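Local coordinates for DUF1611 domain-containing protein (Anabaena variabilis, PDB 2OBN) that is of unknown function but, with a Rossmann-like domain joined to a P-loop NTPase-like domain, probably binds a nucleotide or similar phosphate-bearing ligand, at residues T25-L30 / E52-Y57; V158-A163 / P277-V282; G165-S170 / G190-M195; Q217-Y222 / D227-E232. The protein carries 2 engineered substitutions. All blocks are in the same frame, centred on the assembly; numbering follows the deposited sequence.

Contact 1: residues T25-L30 / E52-Y57; sequences TGLALL and EITGIY. Engineered in segment 52-57: Tyr57 (natural residue Lys).
Leu27 and Ile56 cross obliquely, with Leu27 CD2 4.1 Å from Ile56 CD1. The tip of Ile56 does most of the touching. Its CD1 also lies 3.5 Å from the carbonyl O of Leu27 and 3.9 Å from Leu30 CB. The other branch, CG2, sits 3.7 Å from Leu30 O. Ile56 thus reaches the helix with both branches and lies against its backbone as well as its side chains. CG1 is anti to the carbonyl carbon (chi1 -59°), which sends the long branch to the helix and sets CG2 beside Leu30 O. That oxygen is bonded to the guanidinium group of Arg58. Helix 24-32 comes after strand 10-13, a strand of the parallel sheet of the Rossmann-like part of the chain. The segment 52-57 is the end of helix 50-54 and the turn after it, where Gly55 takes positive phi. From segment 52-57 Thr54 also meets Leu27, its CG2 3.7 Å from Leu27 CD2. Its other branch, OG1, accepts from Ile56 N at 3.1 Å, nearly straight at 167°, an ST turn. The same hydroxyl is bonded to Leu50 O. A valine in place of Thr54 would probably keep the methyl against Leu27 but leave Ile56 N and Leu50 O without this partner, and the turn less firmly set. Leu30 carries the packing inward to Ile37 and Val40 of strand 37-41.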
# COMPACT_ATOMS: atom_id res chain seq x y z
N THR B 25 -20.72 6.89 -0.24
CA THR B 25 -20.25 7.84 -1.24
C THR B 25 -21.36 8.81 -1.61
O THR B 25 -21.18 10.02 -1.54
CB THR B 25 -19.69 7.10 -2.50
OG1 THR B 25 -18.58 6.26 -2.12
CG2 THR B 25 -19.24 8.09 -3.57
N GLY B 26 -22.53 8.28 -1.97
CA GLY B 26 -23.67 9.10 -2.34
C GLY B 26 -24.09 10.08 -1.25
O GLY B 26 -24.34 11.24 -1.51
N LEU B 27 -24.16 9.61 -0.00
CA LEU B 27 -24.53 10.50 1.10
C LEU B 27 -23.45 11.55 1.37
O LEU B 27 -23.76 12.66 1.80
CB LEU B 27 -24.78 9.70 2.37
CG LEU B 27 -25.96 8.73 2.32
CD1 LEU B 27 -25.89 7.76 3.51
CD2 LEU B 27 -27.26 9.47 2.30
N ALA B 28 -22.19 11.19 1.15
CA ALA B 28 -21.12 12.16 1.35
C ALA B 28 -21.27 13.27 0.31
O ALA B 28 -21.16 14.45 0.64
CB ALA B 28 -19.76 11.50 1.26
N LEU B 29 -21.53 12.90 -0.94
CA LEU B 29 -21.76 13.89 -2.00
C LEU B 29 -22.97 14.77 -1.68
O LEU B 29 -22.91 15.99 -1.85
CB LEU B 29 -21.94 13.19 -3.36
CG LEU B 29 -20.76 12.37 -3.91
CD1 LEU B 29 -21.16 11.69 -5.22
CD2 LEU B 29 -19.53 13.22 -4.11
N LEU B 30 -24.06 14.17 -1.24
CA LEU B 30 -25.25 14.93 -0.85
C LEU B 30 -24.94 15.88 0.31
O LEU B 30 -25.51 16.96 0.39
CB LEU B 30 -26.40 14.00 -0.46
CG LEU B 30 -27.03 13.20 -1.61
CD1 LEU B 30 -27.85 12.05 -1.05
CD2 LEU B 30 -27.89 14.08 -2.54
N GLU B 52 -35.35 14.23 6.39
CA GLU B 52 -35.92 13.39 7.44
C GLU B 52 -35.26 12.02 7.56
O GLU B 52 -34.99 11.58 8.67
CB GLU B 52 -37.44 13.23 7.28
CG GLU B 52 -38.23 14.53 7.41
CD GLU B 52 -37.89 15.32 8.67
OE1 GLU B 52 -37.78 14.72 9.76
OE2 GLU B 52 -37.73 16.56 8.55
N ILE B 53 -34.96 11.39 6.44
CA ILE B 53 -34.39 10.04 6.45
C ILE B 53 -32.86 9.94 6.56
O ILE B 53 -32.34 8.90 6.96
CB ILE B 53 -34.95 9.22 5.26
CG1 ILE B 53 -34.36 9.65 3.91
CG2 ILE B 53 -36.48 9.33 5.24
CD1 ILE B 53 -35.07 9.02 2.72
N THR B 54 -32.14 11.02 6.22
CA THR B 54 -30.67 11.08 6.32
C THR B 54 -30.13 12.06 7.36
O THR B 54 -29.06 11.83 7.92
CB THR B 54 -30.05 11.53 4.98
OG1 THR B 54 -30.51 12.85 4.66
CG2 THR B 54 -30.43 10.59 3.87
N GLY B 55 -30.84 13.16 7.60
CA GLY B 55 -30.37 14.20 8.51
C GLY B 55 -29.48 15.24 7.80
O GLY B 55 -28.90 16.10 8.46
N ILE B 56 -29.38 15.15 6.47
CA ILE B 56 -28.61 16.10 5.68
C ILE B 56 -29.53 17.28 5.33
O ILE B 56 -30.64 17.06 4.84
CB ILE B 56 -28.10 15.46 4.36
CG1 ILE B 56 -27.21 14.25 4.66
CG2 ILE B 56 -27.37 16.51 3.50
CD1 ILE B 56 -26.82 13.43 3.42
N TYR B 57 -29.08 18.51 5.58
CA TYR B 57 -29.92 19.70 5.34
C TYR B 57 -29.85 20.17 3.90
O TYR B 57 -29.19 21.16 3.56
CB TYR B 57 -29.56 20.81 6.31
CG TYR B 57 -29.83 20.39 7.71
CD1 TYR B 57 -31.13 20.33 8.19
CD2 TYR B 57 -28.80 20.02 8.56
CE1 TYR B 57 -31.40 19.93 9.48
CE2 TYR B 57 -29.05 19.61 9.85
CZ TYR B 57 -30.34 19.56 10.31
OH TYR B 57 -30.60 19.15 11.60

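Contact 2: residues V158-A163 / P277-V282; sequences VGTDMA and PPLPEV. With PO4 (phosphate ion), chain G.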
# COMPACT_ATOMS: atom_id res chain seq x y z
N VAL B 158 -6.06 10.80 11.09
CA VAL B 158 -5.82 9.36 11.22
C VAL B 158 -7.00 8.83 12.03
O VAL B 158 -7.69 9.63 12.67
CB VAL B 158 -4.42 9.05 11.85
CG1 VAL B 158 -3.32 9.56 10.92
CG2 VAL B 158 -4.25 9.68 13.22
N GLY B 159 -7.27 7.53 12.00
CA GLY B 159 -8.42 7.01 12.74
C GLY B 159 -8.30 5.68 13.44
O GLY B 159 -7.42 4.86 13.14
N THR B 160 -9.23 5.45 14.37
CA THR B 160 -9.32 4.17 15.10
C THR B 160 -10.06 3.11 14.27
O THR B 160 -10.09 1.95 14.65
CB THR B 160 -10.00 4.31 16.47
OG1 THR B 160 -11.30 4.89 16.31
CG2 THR B 160 -9.23 5.19 17.35
N ASP B 161 -10.65 3.52 13.15
CA ASP B 161 -11.36 2.63 12.23
C ASP B 161 -11.62 3.45 10.95
O ASP B 161 -11.22 4.62 10.85
CB ASP B 161 -12.68 2.11 12.86
CG ASP B 161 -13.28 0.89 12.15
OD1 ASP B 161 -12.71 0.37 11.16
OD2 ASP B 161 -14.38 0.45 12.58
N MSE B 162 -12.24 2.81 9.98
CA MSE B 162 -12.63 3.44 8.73
C MSE B 162 -14.08 3.89 8.81
O MSE B 162 -14.85 3.37 9.61
CB MSE B 162 -12.48 2.44 7.61
CG MSE B 162 -11.01 2.20 7.31
SE MSE B 162 -10.66 0.69 6.23
CE MSE B 162 -11.94 1.04 4.80
N ALA B 163 -14.42 4.87 7.95
CA ALA B 163 -15.76 5.43 7.87
C ALA B 163 -16.22 5.99 9.20
O ALA B 163 -17.30 5.64 9.65
CB ALA B 163 -16.76 4.38 7.35
N PRO B 277 -7.68 -0.61 20.84
CA PRO B 277 -7.09 -0.38 22.16
C PRO B 277 -7.52 0.97 22.79
O PRO B 277 -8.13 1.82 22.11
CB PRO B 277 -5.58 -0.34 21.88
CG PRO B 277 -5.39 -0.84 20.47
CD PRO B 277 -6.67 -0.63 19.76
N PRO B 278 -7.21 1.17 24.08
CA PRO B 278 -7.52 2.47 24.68
C PRO B 278 -6.80 3.55 23.88
O PRO B 278 -5.75 3.25 23.30
CB PRO B 278 -6.92 2.37 26.08
CG PRO B 278 -6.88 0.89 26.38
CD PRO B 278 -6.59 0.24 25.05
N LEU B 279 -7.34 4.76 23.85
CA LEU B 279 -6.79 5.84 23.04
C LEU B 279 -5.33 6.22 23.30
O LEU B 279 -4.62 6.52 22.34
CB LEU B 279 -7.69 7.09 23.06
CG LEU B 279 -9.04 6.92 22.31
CD1 LEU B 279 -9.90 8.18 22.42
CD2 LEU B 279 -8.83 6.59 20.83
N PRO B 280 -4.86 6.19 24.57
CA PRO B 280 -3.43 6.46 24.80
C PRO B 280 -2.53 5.49 24.03
O PRO B 280 -1.48 5.89 23.53
CB PRO B 280 -3.27 6.25 26.32
CG PRO B 280 -4.57 6.52 26.88
CD PRO B 280 -5.55 5.96 25.85
N GLU B 281 -2.94 4.22 23.93
CA GLU B 281 -2.18 3.23 23.16
C GLU B 281 -2.24 3.50 21.66
O GLU B 281 -1.25 3.30 20.97
CB GLU B 281 -2.65 1.79 23.46
CG GLU B 281 -2.21 1.29 24.83
CD GLU B 281 -0.70 1.32 24.96
OE1 GLU B 281 -0.01 0.72 24.11
OE2 GLU B 281 -0.20 1.97 25.91
N VAL B 282 -3.40 3.93 21.18
CA VAL B 282 -3.57 4.24 19.76
C VAL B 282 -2.70 5.47 19.43
O VAL B 282 -2.07 5.53 18.37
CB VAL B 282 -5.07 4.48 19.38
CG1 VAL B 282 -5.21 4.82 17.90
CG2 VAL B 282 -5.95 3.26 19.72
P PO4 G . -13.91 8.45 6.83
O1 PO4 G . -13.85 7.23 5.93
O2 PO4 G . -13.17 9.60 6.16
O3 PO4 G . -15.32 8.89 7.02
O4 PO4 G . -13.28 8.18 8.17
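Asp161 OD2 is gripped by Gln265 NE2 and by Gly269 N, next in the chain to Thr160, whose methyl meets helix 279-291. That methyl, CG2, lies 3.8 Å from Leu279 CD2 and 4.1 Å from Val282 CG1. It crosses both side chains at about a right angle, and one methyl touches two residues a single helical turn apart. OG1 of Thr160 stands between the backbone N and the carbonyl carbon (chi1 56°), and CG2 is then anti to the carbonyl carbon. The hydroxyl is bonded to His261 ND1, and Leu279 packs on the same histidine. All three touching residues are buried, and no hydrogen bond joins the two segments. Beyond Thr160 the loop is fixed by polar bonds. Met162 N, in a selenomethionine, donates to Asp161 OD1 at 2.8 Å, coming from above the carboxylate plane. Further on, Ala163 N makes a weak bond of 3.2 Å to O1 of a phosphate ion, probably taken from the crystallisation liquor. Pro277 and Glu281 also touch Gly293 of the second subunit. The segment 158-163 runs from the end of strand 153-159 into the phosphate-holding loop, the strand-to-loop start of a P-loop, with helix 279-291 packed on Thr160, just after the strand.

Contact 3: residues G165-S170 / G190-M195; sequences GKMSTS and GQTGVM. With PO4 (phosphate ion), chain G.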
# COMPACT_ATOMS: atom_id res chain seq x y z
N GLY B 165 -15.48 9.61 10.00
CA GLY B 165 -15.46 11.07 9.92
C GLY B 165 -14.10 11.71 9.68
O GLY B 165 -13.96 12.91 9.91
N LYS B 166 -13.11 10.95 9.25
CA LYS B 166 -11.78 11.51 8.97
C LYS B 166 -11.86 12.62 7.92
O LYS B 166 -11.25 13.67 8.11
CB LYS B 166 -10.77 10.44 8.51
CG LYS B 166 -10.41 9.42 9.60
CD LYS B 166 -9.30 8.47 9.18
CE LYS B 166 -9.71 7.52 8.04
NZ LYS B 166 -10.91 6.74 8.37
N MSE B 167 -12.64 12.41 6.86
CA MSE B 167 -12.80 13.40 5.80
C MSE B 167 -13.56 14.61 6.32
O MSE B 167 -13.17 15.75 6.05
CB MSE B 167 -13.54 12.84 4.59
CG MSE B 167 -13.46 13.76 3.38
SE MSE B 167 -14.48 13.16 1.83
CE MSE B 167 -16.16 13.63 2.49
N SER B 168 -14.64 14.35 7.04
CA SER B 168 -15.41 15.41 7.66
C SER B 168 -14.53 16.32 8.52
O SER B 168 -14.65 17.55 8.45
CB SER B 168 -16.53 14.81 8.51
OG SER B 168 -17.40 14.08 7.68
N THR B 169 -13.66 15.71 9.33
CA THR B 169 -12.73 16.42 10.21
C THR B 169 -11.72 17.26 9.44
O THR B 169 -11.45 18.42 9.80
CB THR B 169 -11.99 15.40 11.09
OG1 THR B 169 -12.94 14.67 11.85
CG2 THR B 169 -11.03 16.06 12.04
N SER B 170 -11.15 16.69 8.38
CA SER B 170 -10.19 17.43 7.55
C SER B 170 -10.87 18.63 6.91
O SER B 170 -10.30 19.70 6.85
CB SER B 170 -9.58 16.55 6.46
OG SER B 170 -8.78 15.52 6.99
N GLY B 190 -9.26 9.83 -1.48
CA GLY B 190 -10.19 8.72 -1.75
C GLY B 190 -11.13 9.14 -2.87
O GLY B 190 -11.17 10.32 -3.24
N GLN B 191 -11.87 8.18 -3.42
CA GLN B 191 -12.79 8.46 -4.57
C GLN B 191 -13.84 9.54 -4.25
O GLN B 191 -14.09 10.44 -5.08
CB GLN B 191 -13.44 7.18 -5.14
CG GLN B 191 -14.50 6.45 -4.27
CD GLN B 191 -13.89 5.71 -3.11
OE1 GLN B 191 -12.67 5.58 -3.02
NE2 GLN B 191 -14.73 5.19 -2.23
N THR B 192 -14.43 9.47 -3.06
CA THR B 192 -15.41 10.47 -2.62
C THR B 192 -14.78 11.85 -2.58
O THR B 192 -15.33 12.81 -3.12
CB THR B 192 -15.95 10.16 -1.22
OG1 THR B 192 -16.56 8.87 -1.22
CG2 THR B 192 -16.97 11.20 -0.79
N GLY B 193 -13.62 11.95 -1.93
CA GLY B 193 -12.92 13.21 -1.81
C GLY B 193 -12.56 13.77 -3.17
O GLY B 193 -12.67 14.96 -3.39
N VAL B 194 -12.11 12.89 -4.07
CA VAL B 194 -11.74 13.31 -5.43
C VAL B 194 -12.98 13.76 -6.21
O VAL B 194 -12.90 14.72 -6.97
CB VAL B 194 -10.99 12.19 -6.19
CG1 VAL B 194 -10.75 12.57 -7.64
CG2 VAL B 194 -9.66 11.89 -5.50
N MSE B 195 -14.10 13.07 -6.02
CA MSE B 195 -15.37 13.47 -6.64
C MSE B 195 -15.85 14.84 -6.15
O MSE B 195 -16.40 15.62 -6.92
CB MSE B 195 -16.46 12.42 -6.41
CG MSE B 195 -16.36 11.28 -7.38
SE MSE B 195 -17.66 9.90 -7.09
CE MSE B 195 -16.69 8.76 -5.94
P PO4 G . -13.91 8.45 6.83
O1 PO4 G . -13.85 7.23 5.93
O2 PO4 G . -13.17 9.60 6.16
O3 PO4 G . -15.32 8.89 7.02
O4 PO4 G . -13.28 8.18 8.17
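The P-loop and the first turn of the helix that follows it, 166-179, form one side of this contact. The start of helix 191-197 forms the other. Met167, a selenomethionine, spans them. Its SE lies 4.0 Å from Gly193 CA and 4.1 Å from Thr192 CG2. The chain leaves with CG anti to the backbone N (chi1 -168°) and bends at chi3, so that the selenium rests on the glycine backbone and crosses Thr192 at about a right angle. A side chain on Gly193 would point toward the selenium. The N-terminal turn of helix 166-179 grips a phosphate ion. Gly165 N reaches both O3 and O4, and Lys166 N donates to O4 at 3.0 Å. Met167 N donates to O2 at 2.9 Å. Lys166 NZ closes on O4 at 2.8 Å, its chain bent at chi3 and chi4 to fold back over the ion. It also makes a weak bond to Asp161 O. A leucine in place of Lys166 would probably leave O4 without its charged mate and Asp161 O without its weak partner. In the same turn, Gly165 O takes Thr169 N and Thr169 OG1 from opposite faces of its plane, which ties down the helix start. Backbone N-H groups and an ammonium converge on one anion, and the helix end probably adds to the pull. The site is consistent with one that receives the phosphate group of a ligand.

Contact 4: residues Q217-Y222 / D227-E232; sequences QMVMRY and DILHIE
Val219 lies against Leu229 and Ile231 in a beta-alpha-beta crossover of the P-loop domain's parallel sheet. Strands 184-187 and 228-231 are parallel neighbours there, and helix 208-222 leads through a short turn into the second of them. The short segments run close to antiparallel, at 156°, with their axes 10.1 Å apart. Val219 can be followed outward. Its CB splits into two methyls that go to different residues of the strand. CG1, anti to the backbone N (chi1 167°), meets Leu229 CD2 at 4.1 Å. CG2, anti to the carbonyl carbon, meets Ile231 CG1 at 4.2 Å. The Leu229 pair meets at a slant, the Ile231 pair at about a right angle. One valine therefore bridges two strand residues on the same face of the sheet. Both strand residues point at the helix. Leu229 turns CD2 to Val219 and CD1 to the last turn of the helix. Its CD2 also lies 3.8 Å from Val219 O, and its CD1 comes to 4.4 Å from Tyr222 O. Val219 packs further on Ala147 and Leu150, and Leu229 on Leu187 of the neighbouring strand 184-187. Ile231 touches Leu156 of strand 153-159, on the other side of strand 228-231. The contact is buried and made by apolar groups, with no hydrogen bond across it. Tyr222 closes the helix. Its CB starts toward the strand, but its ring turns from the strand residues and makes a cation-pi pair with Lys185. One face of that ring carries Arg221 CG, 3.8 Å above the plane and offset toward the rim.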
# COMPACT_ATOMS: atom_id res chain seq x y z
N GLN B 217 3.57 13.53 -4.32
CA GLN B 217 3.36 14.32 -5.53
C GLN B 217 2.27 15.38 -5.36
O GLN B 217 2.45 16.52 -5.76
CB GLN B 217 3.00 13.39 -6.69
CG GLN B 217 3.10 14.01 -8.04
CD GLN B 217 2.39 13.16 -9.08
OE1 GLN B 217 1.17 12.93 -8.98
NE2 GLN B 217 3.14 12.72 -10.10
N MSE B 218 1.15 15.01 -4.76
CA MSE B 218 0.05 15.95 -4.54
C MSE B 218 0.45 17.03 -3.54
O MSE B 218 0.18 18.22 -3.74
CB MSE B 218 -1.19 15.21 -4.05
CG MSE B 218 -2.42 16.08 -3.83
SE MSE B 218 -3.98 15.03 -3.31
CE MSE B 218 -3.13 14.13 -1.88
N VAL B 219 1.08 16.60 -2.46
CA VAL B 219 1.53 17.50 -1.39
C VAL B 219 2.60 18.48 -1.89
O VAL B 219 2.61 19.65 -1.49
CB VAL B 219 2.05 16.68 -0.18
CG1 VAL B 219 2.81 17.54 0.80
CG2 VAL B 219 0.85 15.95 0.51
N MSE B 220 3.50 18.03 -2.76
CA MSE B 220 4.51 18.95 -3.32
C MSE B 220 3.90 19.93 -4.33
O MSE B 220 4.44 21.01 -4.54
CB MSE B 220 5.64 18.17 -4.00
CG MSE B 220 6.46 17.31 -3.07
SE MSE B 220 7.41 18.34 -1.76
CE MSE B 220 8.71 19.18 -2.87
N ARG B 221 2.78 19.56 -4.93
CA ARG B 221 2.11 20.38 -5.93
C ARG B 221 1.49 21.66 -5.36
O ARG B 221 1.48 22.69 -6.03
CB ARG B 221 1.06 19.52 -6.68
CG ARG B 221 0.21 20.25 -7.73
CD ARG B 221 -0.15 19.35 -8.93
NE ARG B 221 -0.49 17.98 -8.56
N TYR B 222 1.02 21.61 -4.11
CA TYR B 222 0.38 22.78 -3.48
C TYR B 222 1.10 23.36 -2.27
O TYR B 222 0.87 24.51 -1.93
CB TYR B 222 -1.05 22.40 -3.05
CG TYR B 222 -1.88 21.86 -4.20
CD1 TYR B 222 -2.42 22.72 -5.16
CD2 TYR B 222 -2.09 20.48 -4.33
CE1 TYR B 222 -3.16 22.22 -6.24
CE2 TYR B 222 -2.84 19.97 -5.39
CZ TYR B 222 -3.37 20.84 -6.35
OH TYR B 222 -4.10 20.32 -7.39
N ASP B 227 -0.44 28.05 3.70
CA ASP B 227 0.06 28.05 5.08
C ASP B 227 -0.20 26.67 5.70
O ASP B 227 0.54 26.21 6.55
CB ASP B 227 -0.69 29.07 5.93
CG ASP B 227 -0.57 30.47 5.43
OD1 ASP B 227 0.53 30.84 4.94
OD2 ASP B 227 -1.57 31.22 5.53
N ILE B 228 -1.28 26.03 5.28
CA ILE B 228 -1.66 24.74 5.82
C ILE B 228 -2.32 23.81 4.81
O ILE B 228 -3.19 24.23 4.03
CB ILE B 228 -2.58 24.92 7.07
CG1 ILE B 228 -2.90 23.57 7.72
CG2 ILE B 228 -3.86 25.69 6.70
CD1 ILE B 228 -3.62 23.69 9.10
N LEU B 229 -1.87 22.56 4.81
CA LEU B 229 -2.46 21.50 3.99
C LEU B 229 -3.19 20.54 4.92
O LEU B 229 -2.63 20.13 5.94
CB LEU B 229 -1.41 20.75 3.17
CG LEU B 229 -1.04 21.33 1.79
CD1 LEU B 229 -0.66 22.76 1.84
CD2 LEU B 229 0.05 20.52 1.17
N HIS B 230 -4.43 20.21 4.57
CA HIS B 230 -5.25 19.24 5.31
C HIS B 230 -5.38 17.98 4.45
O HIS B 230 -6.20 17.93 3.53
CB HIS B 230 -6.64 19.81 5.60
CG HIS B 230 -6.61 21.14 6.29
ND1 HIS B 230 -6.66 21.27 7.65
CD2 HIS B 230 -6.49 22.39 5.79
CE1 HIS B 230 -6.59 22.56 7.97
NE2 HIS B 230 -6.49 23.26 6.85
N ILE B 231 -4.58 16.97 4.75
CA ILE B 231 -4.62 15.73 4.00
C ILE B 231 -5.72 14.78 4.54
O ILE B 231 -5.70 14.39 5.72
CB ILE B 231 -3.24 15.01 3.99
CG1 ILE B 231 -2.13 15.92 3.42
CG2 ILE B 231 -3.31 13.72 3.14
CD1 ILE B 231 -1.38 16.77 4.42
N GLU B 232 -6.67 14.44 3.67
CA GLU B 232 -7.74 13.51 4.01
C GLU B 232 -7.15 12.16 4.44
O GLU B 232 -6.33 11.59 3.73
CB GLU B 232 -8.67 13.29 2.81
CG GLU B 232 -9.76 12.24 3.04
CD GLU B 232 -10.64 11.96 1.84
OE1 GLU B 232 -10.30 12.42 0.74
OE2 GLU B 232 -11.66 11.24 2.01

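How the contacts relate
From the N terminus, contact 1 closes first, joining helix 24-32 to the turn after helix 50-54 in the Rossmann-like part. The chain then enters the P-loop part. Contact 2 opens at 158-163 and closes only at 277-282, so it spans a long loop. Contacts 3 and 4 are nested in that loop, one after the other. Contacts 2 and 3 share the phosphate ion. Contact 3 also meets contact 1, where Thr192 and Met195 pack on helix 24-32 and tie the two parts together. Contact 4 touches contact 3 through Glu232 and reaches the same sheet as contact 2, since strands 153-159 and 228-231 are neighbours.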